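Local coordinates for protein SmhA (Serratia marcescens, PDB 7A27) that probably serves as the A component of a tripartite alpha-pore-forming toxin, captured here in its soluble form, at residues Gln66-Lys69 / Gln70-Ala74; Val150-Ala153 / Ile154-Leu158; Ala166-Ile169 / Ala170-Glu174. All coordinates share one frame; numbering follows the deposited sequence.

Contact 1. Residues Gln66-Lys69 / Gln70-Ala74; sequences QVFK and QNTVA
Phe68 meets Thr72 and Val73 on the buried side of helix 48-96, within a single helical stretch. The ring lies obliquely to both partners. CD1 of Phe68 is 3.8 Å from CB of Thr72, and CE2 of Phe68 is 4.0 Å from CG2 of Val73. CG of Phe68 stands anti to the backbone N (chi1 -176°), which directs the ring along the helix over the next turn. Asn28 and Ser32 of helix 14-37 also touch this ring, and Leu133 of helix 104-155 touches Thr72. This is the tightly packed part.

The solvent side is looser. Gln66 and Gln70 run obliquely past each other there, with amide planes 16° apart. CG of Gln66 sits over the face of the Gln70 amide, 3.8 Å from its NE2. No bond between the two amides ties them together.

Between the two sides the backbone widens into a pi-type turn. Val67 O accepts two N-H groups from opposite faces of its carbonyl plane: Asn71 N at 2.8 Å from Val67 O, and Thr72 N at 3.2 Å from Val67 O. Val73 N then reaches back five residues to Phe68 O, at 3.0 Å. The shared acceptor implies that the wider turn is absorbed without breaking the helix, while Phe68 and Val73 pack on its buried side.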
ATOM      1  N   GLN A  66       7.374   7.276  -9.370  1.00 72.24           N
ATOM      2  CA  GLN A  66       6.437   8.143 -10.138  1.00 73.36           C
ATOM      3  C   GLN A  66       5.322   7.271 -10.735  1.00 72.61           C
ATOM      4  O   GLN A  66       4.157   7.648 -10.578  1.00 74.06           O
ATOM      5  CB  GLN A  66       7.182   8.927 -11.215  1.00 74.91           C
ATOM      6  CG  GLN A  66       6.296   9.672 -12.212  1.00 76.00           C
ATOM      7  CD  GLN A  66       7.125  10.363 -13.270  1.00 78.04           C
ATOM      8  OE1 GLN A  66       8.160  10.970 -12.988  1.00 77.87           O
ATOM      9  NE2 GLN A  66       6.670  10.293 -14.512  1.00 79.51           N
ATOM     10  N   VAL A  67       5.654   6.142 -11.362  1.00 70.98           N
ATOM     11  CA  VAL A  67       4.636   5.255 -11.993  1.00 71.08           C
ATOM     12  C   VAL A  67       3.634   4.795 -10.923  1.00 70.56           C
ATOM     13  O   VAL A  67       2.410   4.939 -11.139  1.00 71.83           O
ATOM     14  CB  VAL A  67       5.263   4.074 -12.746  1.00 71.14           C
ATOM     15  CG1 VAL A  67       4.209   3.062 -13.152  1.00 71.18           C
ATOM     16  CG2 VAL A  67       6.005   4.536 -13.984  1.00 73.77           C
ATOM     17  N   PHE A  68       4.115   4.261  -9.808  1.00 69.50           N
ATOM     18  CA  PHE A  68       3.232   3.832  -8.701  1.00 69.38           C
ATOM     19  C   PHE A  68       2.342   5.005  -8.262  1.00 72.16           C
ATOM     20  O   PHE A  68       1.110   4.844  -8.217  1.00 73.06           O
ATOM     21  CB  PHE A  68       4.015   3.328  -7.489  1.00 68.27           C
ATOM     22  CG  PHE A  68       3.110   2.806  -6.401  1.00 67.01           C
ATOM     23  CD1 PHE A  68       2.587   1.531  -6.476  1.00 66.77           C
ATOM     24  CD2 PHE A  68       2.739   3.599  -5.334  1.00 67.00           C
ATOM     25  CE1 PHE A  68       1.725   1.061  -5.501  1.00 66.66           C
ATOM     26  CE2 PHE A  68       1.907   3.105  -4.338  1.00 66.54           C
ATOM     27  CZ  PHE A  68       1.389   1.847  -4.430  1.00 65.92           C
ATOM     28  N   LYS A  69       2.944   6.155  -7.977  1.00 73.72           N
ATOM     29  CA  LYS A  69       2.269   7.347  -7.402  1.00 75.92           C
ATOM     30  C   LYS A  69       1.157   7.859  -8.328  1.00 78.14           C
ATOM     31  O   LYS A  69       0.052   8.093  -7.813  1.00 77.83           O
ATOM     32  CB  LYS A  69       3.304   8.445  -7.139  1.00 77.53           C
ATOM     33  CG  LYS A  69       2.860   9.537  -6.180  1.00 79.24           C
ATOM     34  CD  LYS A  69       3.720  10.783  -6.241  1.00 80.22           C
ATOM     35  CE  LYS A  69       3.036  11.936  -5.549  1.00 81.72           C
ATOM     36  NZ  LYS A  69       3.498  13.245  -6.054  1.00 84.55           N
ATOM     37  N   GLN A  70       1.436   8.016  -9.634  1.00 81.38           N
ATOM     38  CA  GLN A  70       0.533   8.663 -10.632  1.00 84.78           C
ATOM     39  C   GLN A  70      -0.392   7.666 -11.341  1.00 85.38           C
ATOM     40  O   GLN A  70      -1.566   8.041 -11.542  1.00 89.40           O
ATOM     41  CB  GLN A  70       1.340   9.476 -11.651  1.00 86.98           C
ATOM     42  CG  GLN A  70       2.017  10.685 -10.993  1.00 89.33           C
ATOM     43  CD  GLN A  70       2.879  11.525 -11.904  1.00 93.64           C
ATOM     44  OE1 GLN A  70       2.803  11.430 -13.125  1.00 97.69           O
ATOM     45  NE2 GLN A  70       3.707  12.372 -11.316  1.00 94.73           N
ATOM     46  N   ASN A  71       0.086   6.465 -11.704  1.00 82.94           N
ATOM     47  CA  ASN A  71      -0.714   5.463 -12.472  1.00 81.13           C
ATOM     48  C   ASN A  71      -1.345   4.391 -11.566  1.00 76.85           C
ATOM     49  O   ASN A  71      -2.584   4.274 -11.566  1.00 73.79           O
ATOM     50  CB  ASN A  71       0.116   4.813 -13.580  1.00 83.48           C
ATOM     51  CG  ASN A  71       0.603   5.829 -14.596  1.00 88.52           C
ATOM     52  OD1 ASN A  71       0.559   7.037 -14.349  1.00 92.43           O
ATOM     53  ND2 ASN A  71       1.051   5.366 -15.757  1.00 90.10           N
ATOM     54  N   THR A  72      -0.531   3.612 -10.854  1.00 73.09           N
ATOM     55  CA  THR A  72      -0.991   2.457 -10.037  1.00 71.01           C
ATOM     56  C   THR A  72      -1.984   2.892  -8.945  1.00 69.21           C
ATOM     57  O   THR A  72      -2.946   2.147  -8.689  1.00 68.51           O
ATOM     58  CB  THR A  72       0.185   1.702  -9.416  1.00 69.37           C
ATOM     59  OG1 THR A  72       1.276   1.661 -10.335  1.00 70.90           O
ATOM     60  CG2 THR A  72      -0.200   0.298  -9.031  1.00 68.68           C
ATOM     61  N   VAL A  73      -1.773   4.023  -8.284  1.00 68.93           N
ATOM     62  CA  VAL A  73      -2.723   4.492  -7.236  1.00 69.33           C
ATOM     63  C   VAL A  73      -4.094   4.725  -7.885  1.00 69.69           C
ATOM     64  O   VAL A  73      -5.098   4.333  -7.287  1.00 67.71           O
ATOM     65  CB  VAL A  73      -2.222   5.748  -6.497  1.00 70.87           C
ATOM     66  CG1 VAL A  73      -3.322   6.380  -5.649  1.00 71.49           C
ATOM     67  CG2 VAL A  73      -1.004   5.445  -5.636  1.00 70.43           C
ATOM     68  N   ALA A  74      -4.124   5.338  -9.075  1.00 72.42           N
ATOM     69  CA  ALA A  74      -5.359   5.643  -9.839  1.00 72.61           C
ATOM     70  C   ALA A  74      -6.047   4.323 -10.204  1.00 71.36           C
ATOM     71  O   ALA A  74      -7.273   4.236 -10.021  1.00 71.16           O
ATOM     72  CB  ALA A  74      -5.051   6.495 -11.049  1.00 73.25           C
TER

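Contact 2. Residues Val150-Ala153 / Ile154-Leu158; sequences VIDA and IEQGL
The Glu155 carboxylate has Ile151 on one face and Ala166 on the other. CG2 of Ile151 lies 3.9 Å from CD of Glu155, almost straight above the flat group. CB of Ala166, from helix 160-188, sits over the opposite face, 3.7 Å from OE2 of Glu155. That same OE2 forms a salt bridge with Lys278. The other oxygen, OE1 of Glu155, is 4.0 Å from OD1 of Asp152. These are like charges, and the two carboxylates are turned 60° apart. The lysine probably eases the repulsion and helps keep Glu155 ionised.

Asp152 also meets the Gln156 amide, whose plane is turned 80° from its own. NE2 of Gln156 gives a weak hydrogen bond to OD2 of Asp152, at 3.4 Å. The donor comes in somewhat out of the carboxylate plane. The Gln156 chain is bent at its second torsion (chi2 -70°), and this folds the amide back toward the aspartate.

Beneath these groups the backbone bonds are firm near the helix end. Glu155 N binds Ile151 O at 3.0 Å, and Gln156 N binds Asp152 O at 2.8 Å. The preceding one, from Ile154 N to Val150 O, is weak. CD1 of Ile154 lies 4.4 Å from CG1 of Val150, a loose apolar contact. A type I turn from Glu155 to Leu158 then leads the chain out of the helix.

The Asp152 and Gln156 side is exposed. The apolar side faces its neighbours: Ile151, Ile154 and Leu158 touch Leu274 of helix 272-299, and Ile154 also reaches Leu50 of helix 48-96. The end of helix 104-155 is thus packed among three helices of the bundle.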
ATOM      1  N   VAL A 150      26.107  -5.546  -6.014  1.00 81.70           N
ATOM      2  CA  VAL A 150      27.090  -4.446  -6.245  1.00 82.30           C
ATOM      3  C   VAL A 150      27.616  -3.965  -4.886  1.00 83.17           C
ATOM      4  O   VAL A 150      28.853  -3.795  -4.755  1.00 85.04           O
ATOM      5  CB  VAL A 150      26.497  -3.299  -7.087  1.00 80.30           C
ATOM      6  CG1 VAL A 150      27.380  -2.058  -7.087  1.00 80.86           C
ATOM      7  CG2 VAL A 150      26.199  -3.745  -8.508  1.00 81.11           C
ATOM      8  N   ILE A 151      26.725  -3.744  -3.914  1.00 83.02           N
ATOM      9  CA  ILE A 151      27.102  -3.304  -2.537  1.00 83.89           C
ATOM     10  C   ILE A 151      27.944  -4.407  -1.892  1.00 85.25           C
ATOM     11  O   ILE A 151      28.950  -4.084  -1.224  1.00 85.75           O
ATOM     12  CB  ILE A 151      25.859  -2.981  -1.675  1.00 82.23           C
ATOM     13  CG1 ILE A 151      25.141  -1.731  -2.187  1.00 81.09           C
ATOM     14  CG2 ILE A 151      26.228  -2.847  -0.202  1.00 82.50           C
ATOM     15  CD1 ILE A 151      23.986  -1.268  -1.327  1.00 79.37           C
ATOM     16  N   ASP A 152      27.537  -5.659  -2.094  1.00 86.55           N
ATOM     17  CA  ASP A 152      28.160  -6.835  -1.446  1.00 88.42           C
ATOM     18  C   ASP A 152      29.594  -7.030  -1.933  1.00 89.55           C
ATOM     19  O   ASP A 152      30.476  -7.184  -1.072  1.00 89.97           O
ATOM     20  CB  ASP A 152      27.328  -8.103  -1.602  1.00 88.86           C
ATOM     21  CG  ASP A 152      27.409  -8.838  -0.275  1.00 91.26           C
ATOM     22  OD1 ASP A 152      26.872  -8.246   0.712  1.00 90.06           O
ATOM     23  OD2 ASP A 152      28.093  -9.923  -0.200  1.00 94.16           O
ATOM     24  N   ALA A 153      29.820  -6.998  -3.248  1.00 89.65           N
ATOM     25  CA  ALA A 153      31.161  -7.122  -3.873  1.00 91.17           C
ATOM     26  C   ALA A 153      32.120  -6.096  -3.253  1.00 90.25           C
ATOM     27  O   ALA A 153      33.260  -6.455  -2.968  1.00 90.71           O
ATOM     28  CB  ALA A 153      31.054  -6.947  -5.368  1.00 92.10           C
ATOM     29  N   ILE A 154      31.644  -4.872  -3.024  1.00 89.30           N
ATOM     30  CA  ILE A 154      32.432  -3.758  -2.414  1.00 90.55           C
ATOM     31  C   ILE A 154      32.749  -4.109  -0.956  1.00 90.48           C
ATOM     32  O   ILE A 154      33.948  -4.005  -0.580  1.00 92.29           O
ATOM     33  CB  ILE A 154      31.674  -2.417  -2.533  1.00 89.44           C
ATOM     34  CG1 ILE A 154      31.496  -2.017  -4.000  1.00 91.43           C
ATOM     35  CG2 ILE A 154      32.328  -1.309  -1.712  1.00 88.53           C
ATOM     36  CD1 ILE A 154      30.524  -0.887  -4.204  1.00 91.36           C
ATOM     37  N   GLU A 155      31.730  -4.514  -0.177  1.00 88.03           N
ATOM     38  CA  GLU A 155      31.856  -4.822   1.275  1.00 87.17           C
ATOM     39  C   GLU A 155      32.795  -6.016   1.499  1.00 89.31           C
ATOM     40  O   GLU A 155      33.592  -5.919   2.440  1.00 90.94           O
ATOM     41  CB  GLU A 155      30.487  -5.061   1.912  1.00 84.62           C
ATOM     42  CG  GLU A 155      29.714  -3.788   2.209  1.00 82.75           C
ATOM     43  CD  GLU A 155      28.337  -3.998   2.850  1.00 81.12           C
ATOM     44  OE1 GLU A 155      27.900  -5.171   2.972  1.00 80.92           O
ATOM     45  OE2 GLU A 155      27.696  -2.994   3.254  1.00 78.89           O
ATOM     46  N   GLN A 156      32.730  -7.065   0.666  1.00 90.57           N
ATOM     47  CA  GLN A 156      33.557  -8.303   0.783  1.00 93.82           C
ATOM     48  C   GLN A 156      35.056  -8.005   0.719  1.00 94.49           C
ATOM     49  O   GLN A 156      35.813  -8.920   1.051  1.00 95.29           O
ATOM     50  CB  GLN A 156      33.260  -9.326  -0.321  1.00 96.71           C
ATOM     51  CG  GLN A 156      31.928 -10.063  -0.150  1.00 97.15           C
ATOM     52  CD  GLN A 156      31.851 -11.047   1.000  1.00 97.64           C
ATOM     53  OE1 GLN A 156      32.775 -11.224   1.796  1.00 99.14           O
ATOM     54  NE2 GLN A 156      30.712 -11.703   1.092  1.00 96.31           N
ATOM     55  N   GLY A 157      35.461  -6.798   0.316  1.00 93.95           N
ATOM     56  CA  GLY A 157      36.881  -6.418   0.186  1.00 95.71           C
ATOM     57  C   GLY A 157      37.317  -5.399   1.220  1.00 95.14           C
ATOM     58  O   GLY A 157      38.460  -4.925   1.100  1.00 96.33           O
ATOM     59  N   LEU A 158      36.466  -5.074   2.197  1.00 93.73           N
ATOM     60  CA  LEU A 158      36.775  -4.076   3.259  1.00 94.38           C
ATOM     61  C   LEU A 158      37.523  -4.739   4.423  1.00 97.02           C
ATOM     62  O   LEU A 158      37.361  -5.966   4.612  1.00 98.26           O
ATOM     63  CB  LEU A 158      35.476  -3.476   3.802  1.00 92.02           C
ATOM     64  CG  LEU A 158      34.599  -2.719   2.807  1.00 90.36           C
ATOM     65  CD1 LEU A 158      33.310  -2.269   3.479  1.00 87.97           C
ATOM     66  CD2 LEU A 158      35.342  -1.524   2.220  1.00 90.72           C
TER

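Contact 3. Residues Ala166-Ile169 / Ala170-Glu174; sequences AQTI and AELNE
Thr168 and Leu172 lie side by side, one turn apart, in a regular alpha-helix, part of helix 160-188 of this largely helical toxin component. The methyl CG2 of Thr168 is 3.9 Å from CD1 of Leu172, and both side chains point the same way. With chi1 at -61°, the Thr168 hydroxyl turns back beside its own backbone N and the methyl goes to the far side from that N. This places the hydroxyl for a hydrogen bond to Gln164 O, one turn earlier, and leaves the methyl for the leucine.

On the exposed side Gln167 and Glu171 pass each other obliquely. The amide and carboxylate planes are 40° apart. OE1 of Gln167 comes to 3.5 Å from OE1 of Glu171; both are acceptors, so nothing bonds them. The amide oxygen instead takes a hydrogen bond from NE2 of Gln164. Gln164 therefore serves both Thr168 and Gln167, and probably helps set how they lie.

Backbone bonds of the i to i+4 kind hold the turn beneath. Glu171 N meets Gln167 O at 2.8 Å. Leu172 N meets Thr168 O at 3.0 Å.

Further out, the buried face is packed by two other helices. Ile169 touches Ala263, Tyr264 and Leu267 of helix 247-268, and also Lys278 of helix 272-299. Asn173 touches Tyr264 of helix 247-268 and Ala282 of helix 272-299. The Ile169 and Asn173 side chains run alongside each other. Asn173 is held through its backbone: its N is bound to Ile169 O at 3.0 Å. Its amide nitrogen ND2 lies 3.6 Å from the methyl CG2 of Ile169.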
ATOM      1  N   ALA A 166      29.590  -0.807   8.584  1.00 80.31           N
ATOM      2  CA  ALA A 166      28.582  -1.111   7.547  1.00 79.26           C
ATOM      3  C   ALA A 166      27.439  -1.939   8.139  1.00 79.09           C
ATOM      4  O   ALA A 166      26.284  -1.708   7.723  1.00 75.51           O
ATOM      5  CB  ALA A 166      29.211  -1.838   6.382  1.00 80.04           C
ATOM      6  N   GLN A 167      27.755  -2.903   9.016  1.00 81.00           N
ATOM      7  CA  GLN A 167      26.746  -3.788   9.654  1.00 80.81           C
ATOM      8  C   GLN A 167      25.907  -2.933  10.604  1.00 79.61           C
ATOM      9  O   GLN A 167      24.683  -3.086  10.584  1.00 79.29           O
ATOM     10  CB  GLN A 167      27.398  -4.954  10.387  1.00 83.77           C
ATOM     11  CG  GLN A 167      26.463  -6.128  10.670  1.00 85.09           C
ATOM     12  CD  GLN A 167      26.961  -6.907  11.872  1.00 89.21           C
ATOM     13  OE1 GLN A 167      27.082  -6.356  12.971  1.00 90.36           O
ATOM     14  NE2 GLN A 167      27.283  -8.184  11.678  1.00 91.42           N
ATOM     15  N   THR A 168      26.538  -2.053  11.387  1.00 78.94           N
ATOM     16  CA  THR A 168      25.844  -1.130  12.327  1.00 77.46           C
ATOM     17  C   THR A 168      24.755  -0.392  11.548  1.00 76.66           C
ATOM     18  O   THR A 168      23.618  -0.334  12.043  1.00 78.51           O
ATOM     19  CB  THR A 168      26.807  -0.147  13.003  1.00 76.42           C
ATOM     20  OG1 THR A 168      27.758  -0.906  13.750  1.00 77.62           O
ATOM     21  CG2 THR A 168      26.102   0.809  13.936  1.00 75.59           C
ATOM     22  N   ILE A 169      25.095   0.110  10.360  1.00 75.25           N
ATOM     23  CA  ILE A 169      24.164   0.847   9.457  1.00 73.98           C
ATOM     24  C   ILE A 169      23.055  -0.106   8.991  1.00 73.83           C
ATOM     25  O   ILE A 169      21.885   0.246   9.144  1.00 71.58           O
ATOM     26  CB  ILE A 169      24.945   1.490   8.294  1.00 73.74           C
ATOM     27  CG1 ILE A 169      25.767   2.677   8.803  1.00 74.84           C
ATOM     28  CG2 ILE A 169      24.023   1.887   7.150  1.00 73.11           C
ATOM     29  CD1 ILE A 169      26.758   3.211   7.808  1.00 75.57           C
ATOM     30  N   ALA A 170      23.402  -1.278   8.464  1.00 75.50           N
ATOM     31  CA  ALA A 170      22.431  -2.272   7.945  1.00 74.87           C
ATOM     32  C   ALA A 170      21.437  -2.607   9.052  1.00 74.91           C
ATOM     33  O   ALA A 170      20.248  -2.621   8.761  1.00 75.23           O
ATOM     34  CB  ALA A 170      23.143  -3.505   7.436  1.00 75.59           C
ATOM     35  N   GLU A 171      21.923  -2.825  10.279  1.00 76.82           N
ATOM     36  CA  GLU A 171      21.110  -3.208  11.463  1.00 77.92           C
ATOM     37  C   GLU A 171      20.172  -2.062  11.830  1.00 76.60           C
ATOM     38  O   GLU A 171      19.010  -2.348  12.114  1.00 78.12           O
ATOM     39  CB  GLU A 171      21.999  -3.654  12.630  1.00 82.00           C
ATOM     40  CG  GLU A 171      22.473  -5.093  12.464  1.00 84.99           C
ATOM     41  CD  GLU A 171      23.377  -5.673  13.540  1.00 89.98           C
ATOM     42  OE1 GLU A 171      24.179  -4.878  14.154  1.00 90.55           O
ATOM     43  OE2 GLU A 171      23.270  -6.932  13.767  1.00 92.47           O
ATOM     44  N   LEU A 172      20.645  -0.818  11.815  1.00 74.79           N
ATOM     45  CA  LEU A 172      19.820   0.373  12.153  1.00 74.47           C
ATOM     46  C   LEU A 172      18.711   0.580  11.113  1.00 73.93           C
ATOM     47  O   LEU A 172      17.580   0.839  11.536  1.00 72.77           O
ATOM     48  CB  LEU A 172      20.731   1.597  12.284  1.00 74.57           C
ATOM     49  CG  LEU A 172      21.543   1.628  13.577  1.00 76.12           C
ATOM     50  CD1 LEU A 172      22.683   2.640  13.517  1.00 76.49           C
ATOM     51  CD2 LEU A 172      20.619   1.923  14.762  1.00 76.26           C
ATOM     52  N   ASN A 173      19.004   0.487   9.811  1.00 74.10           N
ATOM     53  CA  ASN A 173      17.982   0.622   8.737  1.00 73.20           C
ATOM     54  C   ASN A 173      16.885  -0.434   8.959  1.00 73.30           C
ATOM     55  O   ASN A 173      15.709  -0.104   8.777  1.00 70.80           O
ATOM     56  CB  ASN A 173      18.589   0.520   7.336  1.00 72.44           C
ATOM     57  CG  ASN A 173      19.442   1.703   6.922  1.00 72.77           C
ATOM     58  OD1 ASN A 173      19.097   2.864   7.148  1.00 72.31           O
ATOM     59  ND2 ASN A 173      20.543   1.409   6.257  1.00 73.14           N
ATOM     60  N   GLU A 174      17.261  -1.655   9.349  1.00 76.52           N
ATOM     61  CA  GLU A 174      16.312  -2.766   9.610  1.00 79.50           C
ATOM     62  C   GLU A 174      15.425  -2.405  10.813  1.00 79.97           C
ATOM     63  O   GLU A 174      14.225  -2.706  10.746  1.00 79.74           O
ATOM     64  CB  GLU A 174      17.048  -4.094   9.795  1.00 83.25           C
ATOM     65  CG  GLU A 174      16.850  -5.075   8.644  1.00 87.16           C
ATOM     66  CD  GLU A 174      17.285  -6.522   8.911  1.00 92.26           C
ATOM     67  OE1 GLU A 174      18.329  -6.731   9.626  1.00 94.33           O
ATOM     68  OE2 GLU A 174      16.582  -7.467   8.405  1.00 93.77           O
TER

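How the contacts relate
The three contacts follow in series along the chain, each local to one helix. Contact 1 is on helix 48-96, contact 2 at the end of helix 104-155, and contact 3 on helix 160-188. Contacts 2 and 3 have centres about 15 Å apart; they touch through Glu155 and Ala166 and share Lys278 of helix 272-299. They lie on the same side of the chain's centre, where their two helices meet. Contact 1 belongs to the central part of the bundle, its centre about 34 Å from that of contact 2 and about 30 Å from that of contact 3. Its Val73 is about 8 Å, side chain to side chain, from Asn359, a calcium ligand of this protein, although this chain binds none here.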